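Side-chain contacts in flagellar motor switch protein FliG (Thermotoga maritima, PDB 3AJC), which probably forms part of the switch complex at the base of the flagellar basal body, which contacts motor components that set the direction of rotation: residues A[7-12]-A[37-42]; A[148-153]-A[205-210]. One frame throughout, in Å; residues are numbered along the deposited sequence.

In the fold
Both contacts are small; contact 1 is partly buried and contact 2 lies at the surface. The chain covers the middle and C-terminal parts of FliG, and its regular structure is all helix, with no strand. Contact 1 joins the loop before helix 14-21 to the start of helix 37-46 of the middle domain. Contact 2 joins the loop between helices 140-147 and 152-159 to helix 194-213, in the C-terminal domain. They follow one another along the chain, with contact 1 closed before contact 2 opens. Their centres are 33 Å apart, on opposite sides of the chain's centre, and their nearest atoms are about 14 Å apart. Neither lies at the EHPQR motif, which is important for the interaction with FliM.

Contact 1 of 2, residues A[7-12]-A[37-42]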
# COMPACT_ATOMS: atom_id res chain seq x y z
N PHE A 7 20.23 -10.26 -4.15
CA PHE A 7 21.51 -9.68 -4.54
C PHE A 7 21.31 -8.36 -5.30
O PHE A 7 22.28 -7.77 -5.79
CB PHE A 7 22.30 -10.67 -5.42
CG PHE A 7 21.61 -10.98 -6.72
CD1 PHE A 7 20.82 -12.11 -6.88
CD2 PHE A 7 21.60 -10.03 -7.74
CE1 PHE A 7 20.00 -12.27 -8.02
CE2 PHE A 7 20.80 -10.19 -8.88
CZ PHE A 7 20.00 -11.31 -9.01
N VAL A 8 20.05 -7.92 -5.39
CA VAL A 8 19.74 -6.70 -6.12
C VAL A 8 20.26 -5.42 -5.50
O VAL A 8 20.74 -4.55 -6.21
CB VAL A 8 18.23 -6.57 -6.36
CG1 VAL A 8 17.78 -5.11 -6.19
CG2 VAL A 8 17.90 -7.00 -7.79
N ARG A 9 20.15 -5.27 -4.18
CA ARG A 9 20.64 -4.05 -3.56
C ARG A 9 22.16 -4.06 -3.61
O ARG A 9 22.81 -3.05 -3.35
CB ARG A 9 20.14 -3.90 -2.12
CG ARG A 9 18.78 -3.19 -2.00
CD ARG A 9 18.66 -2.39 -0.69
NE ARG A 9 17.45 -1.56 -0.65
CZ ARG A 9 17.20 -0.62 0.25
NH1 ARG A 9 18.07 -0.36 1.22
NH2 ARG A 9 16.07 0.08 0.20
N ASP A 10 22.72 -5.21 -3.96
CA ASP A 10 24.17 -5.37 -4.07
C ASP A 10 24.63 -5.09 -5.50
O ASP A 10 25.83 -4.98 -5.75
CB ASP A 10 24.60 -6.78 -3.68
CG ASP A 10 24.78 -6.95 -2.20
OD1 ASP A 10 25.52 -6.13 -1.61
OD2 ASP A 10 24.20 -7.89 -1.63
N THR A 11 23.68 -5.01 -6.42
CA THR A 11 24.02 -4.76 -7.81
C THR A 11 23.96 -3.31 -8.21
O THR A 11 23.27 -2.47 -7.63
CB THR A 11 23.12 -5.56 -8.79
OG1 THR A 11 23.17 -4.95 -10.09
CG2 THR A 11 21.71 -5.59 -8.33
N ASP A 12 24.74 -3.04 -9.25
CA ASP A 12 24.85 -1.72 -9.84
C ASP A 12 23.47 -1.10 -10.09
O ASP A 12 22.48 -1.80 -10.06
CB ASP A 12 25.70 -1.81 -11.11
CG ASP A 12 26.34 -3.18 -11.30
OD1 ASP A 12 27.42 -3.24 -11.92
OD2 ASP A 12 25.77 -4.20 -10.86
N PRO A 37 9.54 -2.25 -2.29
CA PRO A 37 8.78 -1.34 -3.15
C PRO A 37 9.47 -0.05 -3.61
O PRO A 37 9.39 0.31 -4.80
CB PRO A 37 7.52 -1.07 -2.33
CG PRO A 37 7.29 -2.39 -1.65
CD PRO A 37 8.70 -2.73 -1.17
N PRO A 38 10.15 0.68 -2.70
CA PRO A 38 10.82 1.93 -3.13
C PRO A 38 11.88 1.60 -4.18
O PRO A 38 12.11 2.38 -5.12
CB PRO A 38 11.44 2.46 -1.83
CG PRO A 38 10.50 1.91 -0.75
CD PRO A 38 10.27 0.49 -1.24
N VAL A 39 12.50 0.44 -4.02
CA VAL A 39 13.52 -0.01 -4.95
C VAL A 39 12.82 -0.34 -6.27
O VAL A 39 13.26 0.10 -7.33
CB VAL A 39 14.23 -1.27 -4.40
CG1 VAL A 39 15.22 -1.80 -5.42
CG2 VAL A 39 14.93 -0.92 -3.09
N ALA A 40 11.74 -1.11 -6.18
CA ALA A 40 10.98 -1.48 -7.37
C ALA A 40 10.45 -0.25 -8.08
O ALA A 40 10.48 -0.18 -9.31
CB ALA A 40 9.82 -2.40 -7.01
N ALA A 41 9.94 0.72 -7.32
CA ALA A 41 9.40 1.93 -7.93
C ALA A 41 10.51 2.66 -8.68
O ALA A 41 10.30 3.15 -9.78
CB ALA A 41 8.77 2.84 -6.85
N GLN A 42 11.70 2.69 -8.08
CA GLN A 42 12.86 3.35 -8.69
C GLN A 42 13.20 2.70 -10.04
O GLN A 42 13.45 3.40 -11.04
CB GLN A 42 14.05 3.30 -7.73
CG GLN A 42 15.34 3.94 -8.24
CD GLN A 42 16.47 3.88 -7.21
OE1 GLN A 42 16.75 2.83 -6.63
NE2 GLN A 42 17.12 5.01 -6.99
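Val39 meets Arg9 and Val8 across this contact, and no hydrogen bond joins the two segments. The polar-to-apolar part is the larger. Val39 CG2 sits at the edge of the Arg9 guanidinium, close to its plane. It is 3.6 Å from Arg9 NE and, at the same range, near NH2. The side chain of Arg9 starts off to one side of the helix. A bend at chi2 (-148°) and an extended chi3 then carry its end back towards Val39. The apolar part is thin. Val8 CG1 faces Val39 CG1 at 4.3 Å, a loose methyl contact. The two branches of Val39 thus divide the work: CG1, anti to its backbone N (chi1 176°), serves Val8, and CG2 serves Arg9. Val8 and Arg9 are the first two residues of a type I beta turn that runs from Val8 to Thr11. Arg9 NH2 also makes a long, weak ion pair with Asp36, and Val8 touches Leu35. The contact therefore lays the loop before helix 14-21 against the first turn of helix 37-46, whose Ala40 and Ala41 pack on Ile98 of helix 92-100.

Contact 2 of 2, residues A[148-153]-A[205-210]; sequences REVDTR and INIIRR
The Glu149 carboxylate meets the Arg210 guanidinium at an edge, with OE2 near the guanidinium plane. The two planes are 60° apart. Arg210 NH2 donates to Glu149 OE2 in a weak bond of 3.4 Å, with an N-H...O angle of 142°, as part of a salt bridge. The two side chains run at about a right angle to each other. Arg210 is extended as far as CD; the bend at chi3 (60°), with chi4 also turned, then brings NH2 to Glu149 OE2. Next to this pair is the apolar part. The CB of Ile207 is directed toward the 148-153 segment. Its CG2 methyl rests on Glu149 CB at 3.7 Å, and its CD1 reaches Val150 CG2 at 3.7 Å. CD1 also lies 3.1 Å from the backbone Glu149 O, a close approach. Both glutamate and valine thus share one isoleucine. The contact places the loop after helix 140-147 against one side of helix 194-213. On another side of that helix Ile208 packs on Phe130, Ile135 and Ile217. The loop ends at Asp151, the N-cap of helix 152-159, whose OD1 bonds to Asp154 N. The next residue, Thr152, touches Leu181 and Glu185 of helix 176-187.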
# COMPACT_ATOMS: atom_id res chain seq x y z
N ARG A 148 -14.97 5.20 15.81
CA ARG A 148 -15.79 4.29 16.59
C ARG A 148 -15.34 2.84 16.44
O ARG A 148 -15.74 1.97 17.22
CB ARG A 148 -17.26 4.42 16.19
CG ARG A 148 -17.91 5.71 16.70
CD ARG A 148 -19.34 5.87 16.18
NE ARG A 148 -19.38 5.85 14.72
CZ ARG A 148 -20.43 6.24 14.00
NH1 ARG A 148 -21.52 6.69 14.62
NH2 ARG A 148 -20.39 6.20 12.68
N GLU A 149 -14.50 2.58 15.44
CA GLU A 149 -14.01 1.22 15.18
C GLU A 149 -12.58 0.99 15.65
O GLU A 149 -12.01 -0.07 15.40
CB GLU A 149 -14.08 0.95 13.68
CG GLU A 149 -15.40 1.35 13.05
CD GLU A 149 -16.44 0.25 13.12
OE1 GLU A 149 -17.64 0.55 12.95
OE2 GLU A 149 -16.05 -0.92 13.33
N VAL A 150 -12.00 1.98 16.34
CA VAL A 150 -10.62 1.87 16.79
C VAL A 150 -10.43 1.87 18.30
O VAL A 150 -10.87 2.80 18.98
CB VAL A 150 -9.78 3.03 16.20
CG1 VAL A 150 -8.29 2.84 16.56
CG2 VAL A 150 -10.00 3.11 14.68
N ASP A 151 -9.77 0.85 18.83
CA ASP A 151 -9.53 0.79 20.27
C ASP A 151 -8.48 1.81 20.68
O ASP A 151 -7.60 2.19 19.89
CB ASP A 151 -9.10 -0.62 20.71
CG ASP A 151 -7.77 -1.04 20.12
OD1 ASP A 151 -6.73 -0.91 20.80
OD2 ASP A 151 -7.77 -1.49 18.96
N THR A 152 -8.58 2.26 21.92
CA THR A 152 -7.68 3.25 22.47
C THR A 152 -6.20 3.00 22.22
O THR A 152 -5.49 3.90 21.77
CB THR A 152 -7.90 3.41 23.99
OG1 THR A 152 -9.25 3.78 24.23
CG2 THR A 152 -6.95 4.46 24.57
N ARG A 153 -5.73 1.80 22.53
CA ARG A 153 -4.31 1.53 22.37
C ARG A 153 -3.81 1.58 20.94
O ARG A 153 -2.71 2.07 20.67
CB ARG A 153 -3.94 0.18 22.99
CG ARG A 153 -2.43 -0.04 23.05
CD ARG A 153 -2.06 -1.06 24.11
NE ARG A 153 -0.65 -0.96 24.48
CZ ARG A 153 0.35 -1.44 23.74
NH1 ARG A 153 0.10 -2.06 22.60
NH2 ARG A 153 1.60 -1.27 24.15
N ILE A 205 -6.06 1.53 8.77
CA ILE A 205 -6.20 1.61 7.33
C ILE A 205 -7.14 0.51 6.84
O ILE A 205 -7.98 0.75 5.96
CB ILE A 205 -4.84 1.45 6.62
CG1 ILE A 205 -4.00 2.71 6.85
CG2 ILE A 205 -5.04 1.20 5.12
CD1 ILE A 205 -2.59 2.62 6.34
N ASN A 206 -7.00 -0.69 7.39
CA ASN A 206 -7.88 -1.79 7.00
C ASN A 206 -9.33 -1.44 7.34
O ASN A 206 -10.24 -1.75 6.58
CB ASN A 206 -7.45 -3.09 7.69
CG ASN A 206 -6.09 -3.57 7.21
OD1 ASN A 206 -5.70 -3.33 6.08
ND2 ASN A 206 -5.36 -4.27 8.09
N ILE A 207 -9.53 -0.80 8.49
CA ILE A 207 -10.87 -0.38 8.90
C ILE A 207 -11.44 0.56 7.83
O ILE A 207 -12.59 0.44 7.44
CB ILE A 207 -10.84 0.36 10.27
CG1 ILE A 207 -10.51 -0.62 11.40
CG2 ILE A 207 -12.16 1.07 10.52
CD1 ILE A 207 -10.42 0.04 12.75
N ILE A 208 -10.62 1.49 7.37
CA ILE A 208 -11.02 2.45 6.35
C ILE A 208 -11.34 1.74 5.02
O ILE A 208 -12.36 2.01 4.39
CB ILE A 208 -9.91 3.50 6.14
CG1 ILE A 208 -9.82 4.38 7.40
CG2 ILE A 208 -10.18 4.34 4.88
CD1 ILE A 208 -8.58 5.28 7.46
N ARG A 209 -10.47 0.82 4.62
CA ARG A 209 -10.68 0.09 3.38
C ARG A 209 -12.00 -0.68 3.42
O ARG A 209 -12.70 -0.80 2.41
CB ARG A 209 -9.51 -0.86 3.13
CG ARG A 209 -9.36 -1.28 1.68
CD ARG A 209 -8.01 -1.93 1.45
NE ARG A 209 -7.91 -3.23 2.11
CZ ARG A 209 -6.83 -3.65 2.76
NH1 ARG A 209 -5.76 -2.88 2.86
NH2 ARG A 209 -6.82 -4.86 3.31
N ARG A 210 -12.35 -1.20 4.60
CA ARG A 210 -13.59 -1.96 4.77
C ARG A 210 -14.82 -1.05 4.82
O ARG A 210 -15.88 -1.41 4.30
CB ARG A 210 -13.54 -2.80 6.04
CG ARG A 210 -14.86 -3.47 6.39
CD ARG A 210 -14.73 -4.38 7.60
NE ARG A 210 -14.29 -3.65 8.79
CZ ARG A 210 -15.03 -2.75 9.44
NH1 ARG A 210 -16.26 -2.46 9.02
NH2 ARG A 210 -14.54 -2.14 10.51